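Local coordinates for protein lipopolysaccharide heptosyltransferase 2 (PDB 1PSW) that transfers the second heptose from ADP-L-glycero-beta-D-manno-heptose onto heptosyl-Kdo2-lipid A while the core oligosaccharide of lipopolysaccharide is built, at residues I102-G110 with L117-W128; M1-V11 with Q30-C41. All blocks are in the same frame, centred on the assembly; numbering follows the deposited sequence.

Contact 1. Residues I102-G110 with L117-W128; sequences IPHRTGWRG and LNDVRVLDKEAW
Thr106 with Asp119 and Trp108 with Arg121 are bridged pairs of two parallel strands, 104-108 and 119-121, at one margin of the six-stranded N-terminal sheet of this GT-B enzyme. The ladder is sound at its far end (Arg121 N to Gly107 O, Arg109 N to Arg121 O). Earlier, Asp119 N to Arg105 O is weak, and Gly107 N and Asp119 O are buried with no partner in the model. Asn118 OD1 takes Arg105 N at 2.9 Å in a nearly straight bond (170°). Asp119, with CG anti to the backbone N (chi1 180°), runs alongside Thr106. Its OD2 accepts Thr106 OG1 at 2.7 Å on the anti lone pair. On the syn side OD2 forms a salt bridge with Arg121 NH2 at 3.1 Å, while Arg121 NE meets OD1 from above the carboxylate plane. Arg121 NH2 also serves Tyr140 O. Trp108 is sandwiched between Leu123 CD1, 4.0 Å from the centroid of its six-membered ring, and Arg121 CB on the opposite face; its edge meets the face of Trp128 at 60°, and NE1 bonds to Arg134 O. With one hydroxyl and a side-on guanidinium gripping it, the Asp119 carboxylate is fixed in rotation and probably stays ionised.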
loop_
_atom_site.group_PDB
_atom_site.type_symbol
_atom_site.label_atom_id
_atom_site.label_comp_id
_atom_site.label_asym_id
_atom_site.label_seq_id
_atom_site.Cartn_x
_atom_site.Cartn_y
_atom_site.Cartn_z
ATOM N N ILE A 102 -19.493 10.540 -18.599
ATOM C CA ILE A 102 -18.222 11.264 -18.631
ATOM C C ILE A 102 -17.622 11.199 -20.035
ATOM O O ILE A 102 -17.418 10.114 -20.579
ATOM C CB ILE A 102 -17.236 10.669 -17.610
ATOM C CG1 ILE A 102 -17.899 10.641 -16.230
ATOM C CG2 ILE A 102 -15.960 11.500 -17.571
ATOM C CD1 ILE A 102 -17.132 9.861 -15.180
ATOM N N PRO A 103 -17.321 12.363 -20.635
ATOM C CA PRO A 103 -16.752 12.449 -21.984
ATOM C C PRO A 103 -15.399 11.791 -22.208
ATOM O O PRO A 103 -15.188 11.136 -23.231
ATOM C CB PRO A 103 -16.707 13.951 -22.239
ATOM C CG PRO A 103 -16.455 14.506 -20.871
ATOM C CD PRO A 103 -17.416 13.701 -20.025
ATOM N N HIS A 104 -14.486 11.968 -21.260
ATOM C CA HIS A 104 -13.142 11.406 -21.374
ATOM C C HIS A 104 -12.887 10.328 -20.329
ATOM O O HIS A 104 -12.807 10.608 -19.137
ATOM C CB HIS A 104 -12.110 12.525 -21.230
ATOM C CG HIS A 104 -12.310 13.652 -22.193
ATOM N ND1 HIS A 104 -13.474 14.389 -22.247
ATOM C CD2 HIS A 104 -11.499 14.162 -23.151
ATOM C CE1 HIS A 104 -13.371 15.304 -23.194
ATOM N NE2 HIS A 104 -12.182 15.189 -23.759
ATOM N N ARG A 105 -12.751 9.095 -20.797
ATOM C CA ARG A 105 -12.514 7.957 -19.924
ATOM C C ARG A 105 -11.206 7.262 -20.306
ATOM O O ARG A 105 -11.113 6.635 -21.361
ATOM C CB ARG A 105 -13.694 6.994 -20.028
ATOM C CG ARG A 105 -15.043 7.688 -19.831
ATOM C CD ARG A 105 -16.208 6.707 -19.886
ATOM N NE ARG A 105 -16.367 6.096 -21.207
ATOM C CZ ARG A 105 -16.679 6.764 -22.314
ATOM N NH1 ARG A 105 -16.868 8.077 -22.273
ATOM N NH2 ARG A 105 -16.806 6.120 -23.466
ATOM N N THR A 106 -10.206 7.375 -19.429
ATOM C CA THR A 106 -8.872 6.815 -19.664
ATOM C C THR A 106 -8.504 5.599 -18.816
ATOM O O THR A 106 -8.968 5.450 -17.687
ATOM C CB THR A 106 -7.791 7.884 -19.414
ATOM O OG1 THR A 106 -8.126 9.081 -20.126
ATOM C CG2 THR A 106 -6.427 7.380 -19.875
ATOM N N GLY A 107 -7.645 4.744 -19.369
ATOM C CA GLY A 107 -7.199 3.560 -18.658
ATOM C C GLY A 107 -6.483 2.584 -19.568
ATOM O O GLY A 107 -6.629 2.652 -20.788
ATOM N N TRP A 108 -5.689 1.687 -18.991
ATOM C CA TRP A 108 -4.994 0.702 -19.813
ATOM C C TRP A 108 -6.048 -0.259 -20.347
ATOM O O TRP A 108 -7.092 -0.449 -19.729
ATOM C CB TRP A 108 -3.939 -0.052 -18.998
ATOM C CG TRP A 108 -2.839 0.845 -18.521
ATOM C CD1 TRP A 108 -2.725 1.427 -17.289
ATOM C CD2 TRP A 108 -1.718 1.306 -19.289
ATOM N NE1 TRP A 108 -1.601 2.221 -17.243
ATOM C CE2 TRP A 108 -0.967 2.166 -18.456
ATOM C CE3 TRP A 108 -1.274 1.075 -20.602
ATOM C CZ2 TRP A 108 0.199 2.798 -18.890
ATOM C CZ3 TRP A 108 -0.108 1.706 -21.034
ATOM C CH2 TRP A 108 0.613 2.557 -20.177
ATOM N N ARG A 109 -5.777 -0.854 -21.499
ATOM C CA ARG A 109 -6.722 -1.770 -22.124
ATOM C C ARG A 109 -7.303 -2.821 -21.180
ATOM O O ARG A 109 -8.509 -3.057 -21.188
ATOM C CB ARG A 109 -6.068 -2.450 -23.328
ATOM C CG ARG A 109 -7.028 -3.252 -24.187
ATOM C CD ARG A 109 -6.378 -3.636 -25.507
ATOM N NE ARG A 109 -5.209 -4.492 -25.326
ATOM C CZ ARG A 109 -4.416 -4.881 -26.319
ATOM N NH1 ARG A 109 -4.669 -4.485 -27.558
ATOM N NH2 ARG A 109 -3.374 -5.664 -26.074
ATOM N N GLY A 110 -6.461 -3.447 -20.365
ATOM C CA GLY A 110 -6.957 -4.458 -19.443
ATOM C C GLY A 110 -7.745 -5.547 -20.152
ATOM O O GLY A 110 -7.255 -6.134 -21.114
ATOM N N LEU A 117 -13.796 2.597 -22.473
ATOM C CA LEU A 117 -12.700 3.561 -22.475
ATOM C C LEU A 117 -12.441 4.128 -23.869
ATOM O O LEU A 117 -11.977 3.413 -24.758
ATOM C CB LEU A 117 -11.418 2.894 -21.958
ATOM C CG LEU A 117 -11.437 2.321 -20.537
ATOM C CD1 LEU A 117 -10.195 1.474 -20.309
ATOM C CD2 LEU A 117 -11.511 3.452 -19.524
ATOM N N ASN A 118 -12.740 5.409 -24.061
ATOM C CA ASN A 118 -12.514 6.039 -25.357
ATOM C C ASN A 118 -11.081 6.539 -25.481
ATOM O O ASN A 118 -10.703 7.134 -26.490
ATOM C CB ASN A 118 -13.493 7.194 -25.586
ATOM C CG ASN A 118 -13.728 8.022 -24.345
ATOM O OD1 ASN A 118 -12.800 8.345 -23.606
ATOM N ND2 ASN A 118 -14.985 8.380 -24.115
ATOM N N ASP A 119 -10.287 6.295 -24.445
ATOM C CA ASP A 119 -8.886 6.696 -24.436
ATOM C C ASP A 119 -8.085 5.520 -23.888
ATOM O O ASP A 119 -7.408 5.627 -22.863
ATOM C CB ASP A 119 -8.698 7.942 -23.566
ATOM C CG ASP A 119 -7.254 8.410 -23.514
ATOM O OD1 ASP A 119 -6.514 8.190 -24.494
ATOM O OD2 ASP A 119 -6.861 9.016 -22.496
ATOM N N VAL A 120 -8.190 4.394 -24.587
ATOM C CA VAL A 120 -7.508 3.162 -24.215
ATOM C C VAL A 120 -6.010 3.246 -24.486
ATOM O O VAL A 120 -5.580 3.738 -25.530
ATOM C CB VAL A 120 -8.095 1.960 -24.995
ATOM C CG1 VAL A 120 -7.967 2.199 -26.493
ATOM C CG2 VAL A 120 -7.387 0.675 -24.599
ATOM N N ARG A 121 -5.217 2.768 -23.534
ATOM C CA ARG A 121 -3.766 2.780 -23.672
ATOM C C ARG A 121 -3.292 1.333 -23.782
ATOM O O ARG A 121 -3.614 0.507 -22.929
ATOM C CB ARG A 121 -3.122 3.448 -22.448
ATOM C CG ARG A 121 -3.696 4.817 -22.066
ATOM C CD ARG A 121 -3.481 5.854 -23.156
ATOM N NE ARG A 121 -3.978 7.182 -22.780
ATOM C CZ ARG A 121 -3.390 7.989 -21.900
ATOM N NH1 ARG A 121 -2.270 7.617 -21.290
ATOM N NH2 ARG A 121 -3.916 9.178 -21.638
ATOM N N VAL A 122 -2.540 1.021 -24.836
ATOM C CA VAL A 122 -2.034 -0.338 -25.028
ATOM C C VAL A 122 -0.750 -0.472 -24.225
ATOM O O VAL A 122 0.215 0.260 -24.448
ATOM C CB VAL A 122 -1.719 -0.637 -26.509
ATOM C CG1 VAL A 122 -1.387 -2.107 -26.676
ATOM C CG2 VAL A 122 -2.897 -0.249 -27.382
ATOM N N LEU A 123 -0.744 -1.426 -23.303
ATOM C CA LEU A 123 0.393 -1.648 -22.426
ATOM C C LEU A 123 1.530 -2.505 -22.974
ATOM O O LEU A 123 1.321 -3.616 -23.456
ATOM C CB LEU A 123 -0.103 -2.251 -21.108
ATOM C CG LEU A 123 0.944 -2.579 -20.042
ATOM C CD1 LEU A 123 1.698 -1.316 -19.656
ATOM C CD2 LEU A 123 0.262 -3.192 -18.826
ATOM N N ASP A 124 2.739 -1.963 -22.887
ATOM C CA ASP A 124 3.955 -2.646 -23.316
ATOM C C ASP A 124 4.705 -2.877 -22.003
ATOM O O ASP A 124 5.408 -1.990 -21.521
ATOM C CB ASP A 124 4.777 -1.740 -24.237
ATOM C CG ASP A 124 6.007 -2.433 -24.801
ATOM O OD1 ASP A 124 6.606 -3.266 -24.089
ATOM O OD2 ASP A 124 6.387 -2.138 -25.952
ATOM N N LYS A 125 4.539 -4.063 -21.427
ATOM C CA LYS A 125 5.161 -4.403 -20.150
ATOM C C LYS A 125 6.649 -4.087 -20.038
ATOM O O LYS A 125 7.132 -3.720 -18.964
ATOM C CB LYS A 125 4.921 -5.880 -19.829
ATOM C CG LYS A 125 3.449 -6.206 -19.626
ATOM C CD LYS A 125 3.233 -7.620 -19.115
ATOM C CE LYS A 125 1.762 -7.843 -18.793
ATOM N NZ LYS A 125 1.517 -9.151 -18.122
ATOM N N GLU A 126 7.373 -4.222 -21.141
ATOM C CA GLU A 126 8.802 -3.947 -21.139
ATOM C C GLU A 126 9.089 -2.453 -21.149
ATOM O O GLU A 126 10.145 -2.014 -20.695
ATOM C CB GLU A 126 9.469 -4.615 -22.341
ATOM C CG GLU A 126 9.365 -6.134 -22.327
ATOM C CD GLU A 126 10.224 -6.803 -23.384
ATOM O OE1 GLU A 126 10.019 -6.523 -24.585
ATOM O OE2 GLU A 126 11.104 -7.611 -23.012
ATOM N N ALA A 127 8.148 -1.672 -21.670
ATOM C CA ALA A 127 8.314 -0.224 -21.733
ATOM C C ALA A 127 7.926 0.460 -20.419
ATOM O O ALA A 127 8.318 1.599 -20.165
ATOM C CB ALA A 127 7.484 0.341 -22.886
ATOM N N TRP A 128 7.149 -0.245 -19.599
ATOM C CA TRP A 128 6.692 0.264 -18.297
ATOM C C TRP A 128 6.846 -0.850 -17.265
ATOM O O TRP A 128 5.869 -1.494 -16.891
ATOM C CB TRP A 128 5.222 0.681 -18.371
ATOM C CG TRP A 128 4.922 1.563 -19.535
ATOM C CD1 TRP A 128 4.567 1.168 -20.794
ATOM C CD2 TRP A 128 5.013 2.988 -19.572
ATOM N NE1 TRP A 128 4.434 2.259 -21.614
ATOM C CE2 TRP A 128 4.706 3.391 -20.891
ATOM C CE3 TRP A 128 5.334 3.966 -18.622
ATOM C CZ2 TRP A 128 4.706 4.734 -21.283
ATOM C CZ3 TRP A 128 5.333 5.300 -19.012
ATOM C CH2 TRP A 128 5.023 5.670 -20.332
#

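Contact 2. Residues M1-V11 with Q30-C41; sequences MKILVIGPSWV and QAIIDVMAPAWC
Ile3 with Ile33 and Val5 with Val35 pair across parallel strands 2-6 and 32-37, the two strands of the beta-alpha-beta unit that opens the N-terminal domain. Six backbone hydrogen bonds run from Ile32 N to Met1 O at one end to Gly7 N to Met36 O at the other. On the face carrying Ile3, Val5, Ile33 and Val35, Val5 CG2 crosses to Ile33 CG2 at 3.8 Å, and Tyr21 of the connecting helix 11-27 packs on Val5 and Val35. The other face carries Lys2, Leu4, Ile6, Ile32, Asp34 and selenomethionine Met36. Lys2 is folded at chi2 and chi3 (-68° and -66°), which lays its chain alongside Ile32 and brings NZ to 3.4 Å from Ile32 CG2. Ile6 CD1 meets the Met36 selenium at 4.3 Å. The buried Asp34 carboxylate is hydrogen-bonded by Tyr81 OH at OD2 and by Asn52 ND2 at OD1. Past the strands, Trp40 has CG between its backbone N and carbonyl carbon (chi1 60°). This turns the six-membered ring toward the other segment, where CZ2 lies 3.0 Å from Ser9 O, near the ring plane, and CZ3 touches Val11 CG2. Cys41 SG lies over one face of the indole. The join is thus apolar on the face of Ile3 and Val5, while the face of Leu4 and Ile6 takes in a carboxylate whose two oxygens both have donors.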
loop_
_atom_site.group_PDB
_atom_site.type_symbol
_atom_site.label_atom_id
_atom_site.label_comp_id
_atom_site.label_asym_id
_atom_site.label_seq_id
_atom_site.Cartn_x
_atom_site.Cartn_y
_atom_site.Cartn_z
HETATM N N MSE A 1 -11.740 21.418 -13.019
HETATM C CA MSE A 1 -11.259 20.088 -13.493
HETATM C C MSE A 1 -11.738 18.960 -12.578
HETATM O O MSE A 1 -10.992 18.503 -11.708
HETATM C CB MSE A 1 -9.733 20.092 -13.553
HETATM C CG MSE A 1 -9.137 18.797 -14.048
HETATM SE SE MSE A 1 -9.846 18.366 -15.776
HETATM C CE MSE A 1 -8.405 19.083 -16.847
ATOM N N LYS A 2 -12.978 18.513 -12.784
ATOM C CA LYS A 2 -13.569 17.448 -11.969
ATOM C C LYS A 2 -13.173 16.076 -12.502
ATOM O O LYS A 2 -13.547 15.685 -13.608
ATOM C CB LYS A 2 -15.095 17.559 -11.956
ATOM C CG LYS A 2 -15.634 18.915 -11.523
ATOM C CD LYS A 2 -15.372 19.210 -10.054
ATOM C CE LYS A 2 -16.138 18.265 -9.135
ATOM N NZ LYS A 2 -16.006 18.646 -7.696
ATOM N N ILE A 3 -12.430 15.336 -11.695
ATOM C CA ILE A 3 -11.961 14.028 -12.104
ATOM C C ILE A 3 -12.491 12.905 -11.221
ATOM O O ILE A 3 -12.498 13.010 -9.995
ATOM C CB ILE A 3 -10.416 14.000 -12.089
ATOM C CG1 ILE A 3 -9.876 15.102 -13.006
ATOM C CG2 ILE A 3 -9.915 12.645 -12.529
ATOM C CD1 ILE A 3 -8.383 15.365 -12.860
ATOM N N LEU A 4 -12.945 11.833 -11.861
ATOM C CA LEU A 4 -13.440 10.666 -11.149
ATOM C C LEU A 4 -12.444 9.537 -11.373
ATOM O O LEU A 4 -12.093 9.224 -12.511
ATOM C CB LEU A 4 -14.811 10.235 -11.677
ATOM C CG LEU A 4 -15.296 8.872 -11.157
ATOM C CD1 LEU A 4 -15.498 8.934 -9.656
ATOM C CD2 LEU A 4 -16.599 8.469 -11.851
ATOM N N VAL A 5 -11.989 8.928 -10.287
ATOM C CA VAL A 5 -11.037 7.833 -10.394
ATOM C C VAL A 5 -11.619 6.548 -9.823
ATOM O O VAL A 5 -12.154 6.538 -8.717
ATOM C CB VAL A 5 -9.718 8.151 -9.638
ATOM C CG1 VAL A 5 -8.802 6.928 -9.635
ATOM C CG2 VAL A 5 -9.016 9.322 -10.287
ATOM N N ILE A 6 -11.540 5.473 -10.599
ATOM C CA ILE A 6 -12.015 4.182 -10.136
ATOM C C ILE A 6 -10.752 3.566 -9.555
ATOM O O ILE A 6 -9.869 3.134 -10.296
ATOM C CB ILE A 6 -12.524 3.309 -11.305
ATOM C CG1 ILE A 6 -13.603 4.053 -12.096
ATOM C CG2 ILE A 6 -13.048 1.983 -10.768
ATOM C CD1 ILE A 6 -14.832 4.440 -11.286
ATOM N N GLY A 7 -10.650 3.557 -8.232
ATOM C CA GLY A 7 -9.457 3.031 -7.595
ATOM C C GLY A 7 -9.406 1.525 -7.459
ATOM O O GLY A 7 -10.444 0.855 -7.527
ATOM N N PRO A 8 -8.201 0.964 -7.262
ATOM C CA PRO A 8 -8.033 -0.481 -7.114
ATOM C C PRO A 8 -8.549 -0.968 -5.769
ATOM O O PRO A 8 -8.807 -0.166 -4.874
ATOM C CB PRO A 8 -6.531 -0.667 -7.283
ATOM C CG PRO A 8 -5.973 0.585 -6.700
ATOM C CD PRO A 8 -6.893 1.647 -7.264
ATOM N N SER A 9 -8.687 -2.281 -5.629
ATOM C CA SER A 9 -9.201 -2.874 -4.402
ATOM C C SER A 9 -8.132 -3.539 -3.552
ATOM O O SER A 9 -8.430 -4.444 -2.782
ATOM C CB SER A 9 -10.276 -3.900 -4.743
ATOM O OG SER A 9 -11.307 -3.290 -5.494
ATOM N N TRP A 10 -6.889 -3.102 -3.697
ATOM C CA TRP A 10 -5.799 -3.660 -2.916
ATOM C C TRP A 10 -5.023 -2.528 -2.285
ATOM O O TRP A 10 -4.790 -1.508 -2.925
ATOM C CB TRP A 10 -4.872 -4.486 -3.800
ATOM C CG TRP A 10 -5.544 -5.664 -4.394
ATOM C CD1 TRP A 10 -6.060 -5.767 -5.654
ATOM C CD2 TRP A 10 -5.795 -6.917 -3.752
ATOM N NE1 TRP A 10 -6.616 -7.011 -5.838
ATOM C CE2 TRP A 10 -6.467 -7.737 -4.685
ATOM C CE3 TRP A 10 -5.518 -7.425 -2.477
ATOM C CZ2 TRP A 10 -6.865 -9.046 -4.383
ATOM C CZ3 TRP A 10 -5.913 -8.724 -2.176
ATOM C CH2 TRP A 10 -6.580 -9.520 -3.127
ATOM N N VAL A 11 -4.626 -2.710 -1.030
ATOM C CA VAL A 11 -3.875 -1.689 -0.318
ATOM C C VAL A 11 -2.654 -1.218 -1.097
ATOM O O VAL A 11 -2.486 -0.020 -1.317
ATOM C CB VAL A 11 -3.422 -2.196 1.068
ATOM C CG1 VAL A 11 -2.519 -1.169 1.730
ATOM C CG2 VAL A 11 -4.639 -2.457 1.947
ATOM N N GLN A 30 -6.233 23.354 -10.683
ATOM C CA GLN A 30 -7.433 23.079 -9.906
ATOM C C GLN A 30 -8.055 21.708 -10.179
ATOM O O GLN A 30 -9.246 21.595 -10.507
ATOM C CB GLN A 30 -8.476 24.171 -10.149
ATOM C CG GLN A 30 -8.051 25.566 -9.706
ATOM C CD GLN A 30 -7.006 26.193 -10.610
ATOM O OE1 GLN A 30 -5.812 26.178 -10.308
ATOM N NE2 GLN A 30 -7.456 26.756 -11.725
ATOM N N ALA A 31 -7.249 20.661 -10.045
ATOM C CA ALA A 31 -7.737 19.307 -10.264
ATOM C C ALA A 31 -8.428 18.796 -9.001
ATOM O O ALA A 31 -7.804 18.657 -7.951
ATOM C CB ALA A 31 -6.577 18.388 -10.643
ATOM N N ILE A 32 -9.728 18.544 -9.112
ATOM C CA ILE A 32 -10.534 18.035 -8.004
ATOM C C ILE A 32 -10.707 16.544 -8.279
ATOM O O ILE A 32 -11.343 16.152 -9.265
ATOM C CB ILE A 32 -11.926 18.720 -7.962
ATOM C CG1 ILE A 32 -11.759 20.240 -7.860
ATOM C CG2 ILE A 32 -12.733 18.204 -6.776
ATOM C CD1 ILE A 32 -11.040 20.698 -6.611
ATOM N N ILE A 33 -10.142 15.716 -7.405
ATOM C CA ILE A 33 -10.172 14.271 -7.595
ATOM C C ILE A 33 -11.028 13.470 -6.622
ATOM O O ILE A 33 -10.796 13.489 -5.415
ATOM C CB ILE A 33 -8.733 13.705 -7.542
ATOM C CG1 ILE A 33 -7.851 14.431 -8.561
ATOM C CG2 ILE A 33 -8.749 12.213 -7.838
ATOM C CD1 ILE A 33 -6.354 14.288 -8.292
ATOM N N ASP A 34 -12.022 12.768 -7.161
ATOM C CA ASP A 34 -12.887 11.918 -6.355
ATOM C C ASP A 34 -12.476 10.486 -6.680
ATOM O O ASP A 34 -12.191 10.163 -7.837
ATOM C CB ASP A 34 -14.364 12.131 -6.706
ATOM C CG ASP A 34 -14.872 13.504 -6.300
ATOM O OD1 ASP A 34 -14.307 14.095 -5.350
ATOM O OD2 ASP A 34 -15.846 13.989 -6.915
ATOM N N VAL A 35 -12.435 9.632 -5.665
ATOM C CA VAL A 35 -12.034 8.249 -5.867
ATOM C C VAL A 35 -13.093 7.289 -5.368
ATOM O O VAL A 35 -13.540 7.380 -4.223
ATOM C CB VAL A 35 -10.710 7.936 -5.135
ATOM C CG1 VAL A 35 -10.306 6.486 -5.388
ATOM C CG2 VAL A 35 -9.623 8.879 -5.616
HETATM N N MSE A 36 -13.496 6.374 -6.244
HETATM C CA MSE A 36 -14.488 5.367 -5.904
HETATM C C MSE A 36 -13.756 4.066 -5.616
HETATM O O MSE A 36 -13.010 3.563 -6.459
HETATM C CB MSE A 36 -15.468 5.158 -7.055
HETATM C CG MSE A 36 -16.585 4.190 -6.705
HETATM SE SE MSE A 36 -17.738 3.789 -8.215
HETATM C CE MSE A 36 -18.753 5.407 -8.229
ATOM N N ALA A 37 -13.963 3.536 -4.417
ATOM C CA ALA A 37 -13.322 2.296 -3.993
ATOM C C ALA A 37 -14.169 1.647 -2.902
ATOM O O ALA A 37 -15.100 2.261 -2.388
ATOM C CB ALA A 37 -11.916 2.591 -3.457
ATOM N N PRO A 38 -13.867 0.386 -2.549
ATOM C CA PRO A 38 -14.637 -0.295 -1.506
ATOM C C PRO A 38 -14.664 0.533 -0.226
ATOM O O PRO A 38 -13.833 1.424 -0.037
ATOM C CB PRO A 38 -13.883 -1.607 -1.329
ATOM C CG PRO A 38 -13.374 -1.881 -2.700
ATOM C CD PRO A 38 -12.874 -0.523 -3.147
ATOM N N ALA A 39 -15.616 0.231 0.651
ATOM C CA ALA A 39 -15.761 0.945 1.916
ATOM C C ALA A 39 -14.474 0.937 2.744
ATOM O O ALA A 39 -14.060 1.973 3.255
ATOM C CB ALA A 39 -16.904 0.334 2.727
ATOM N N TRP A 40 -13.841 -0.225 2.864
ATOM C CA TRP A 40 -12.623 -0.335 3.655
ATOM C C TRP A 40 -11.457 0.506 3.125
ATOM O O TRP A 40 -10.446 0.681 3.812
ATOM C CB TRP A 40 -12.184 -1.794 3.763
ATOM C CG TRP A 40 -11.907 -2.441 2.454
ATOM C CD1 TRP A 40 -12.789 -3.136 1.677
ATOM C CD2 TRP A 40 -10.662 -2.439 1.748
ATOM N NE1 TRP A 40 -12.166 -3.571 0.528
ATOM C CE2 TRP A 40 -10.863 -3.157 0.548
ATOM C CE3 TRP A 40 -9.397 -1.900 2.014
ATOM C CZ2 TRP A 40 -9.844 -3.350 -0.386
ATOM C CZ3 TRP A 40 -8.379 -2.092 1.080
ATOM C CH2 TRP A 40 -8.613 -2.812 -0.106
ATOM N N CYS A 41 -11.596 1.024 1.907
ATOM C CA CYS A 41 -10.551 1.852 1.315
ATOM C C CYS A 41 -10.655 3.306 1.755
ATOM O O CYS A 41 -9.659 4.035 1.762
ATOM C CB CYS A 41 -10.614 1.796 -0.214
ATOM S SG CYS A 41 -10.051 0.246 -0.949
#

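Contact 2 comes first along the chain, contact 1 after it, and their centres lie about 17 Å apart in the same parallel sheet. Across that sheet the strands run 51-56, 32-37, 2-6, 83-86, 104-108, 119-121, so strand 83-86 is the spacer, bonded through its backbone to strand 2-6 on one side and strand 104-108 on the other. The two contacts still touch, Ile102 CD1 packing on Leu4 CD2 at 3.6 Å. Contact 2 belongs to the interior of the sheet, with a helix joining its strands; contact 1 forms its margin, with a short helix-free connection. Together they span most of the N-terminal Rossmann-like sheet, which in GT-B enzymes typically belongs to the acceptor-binding domain.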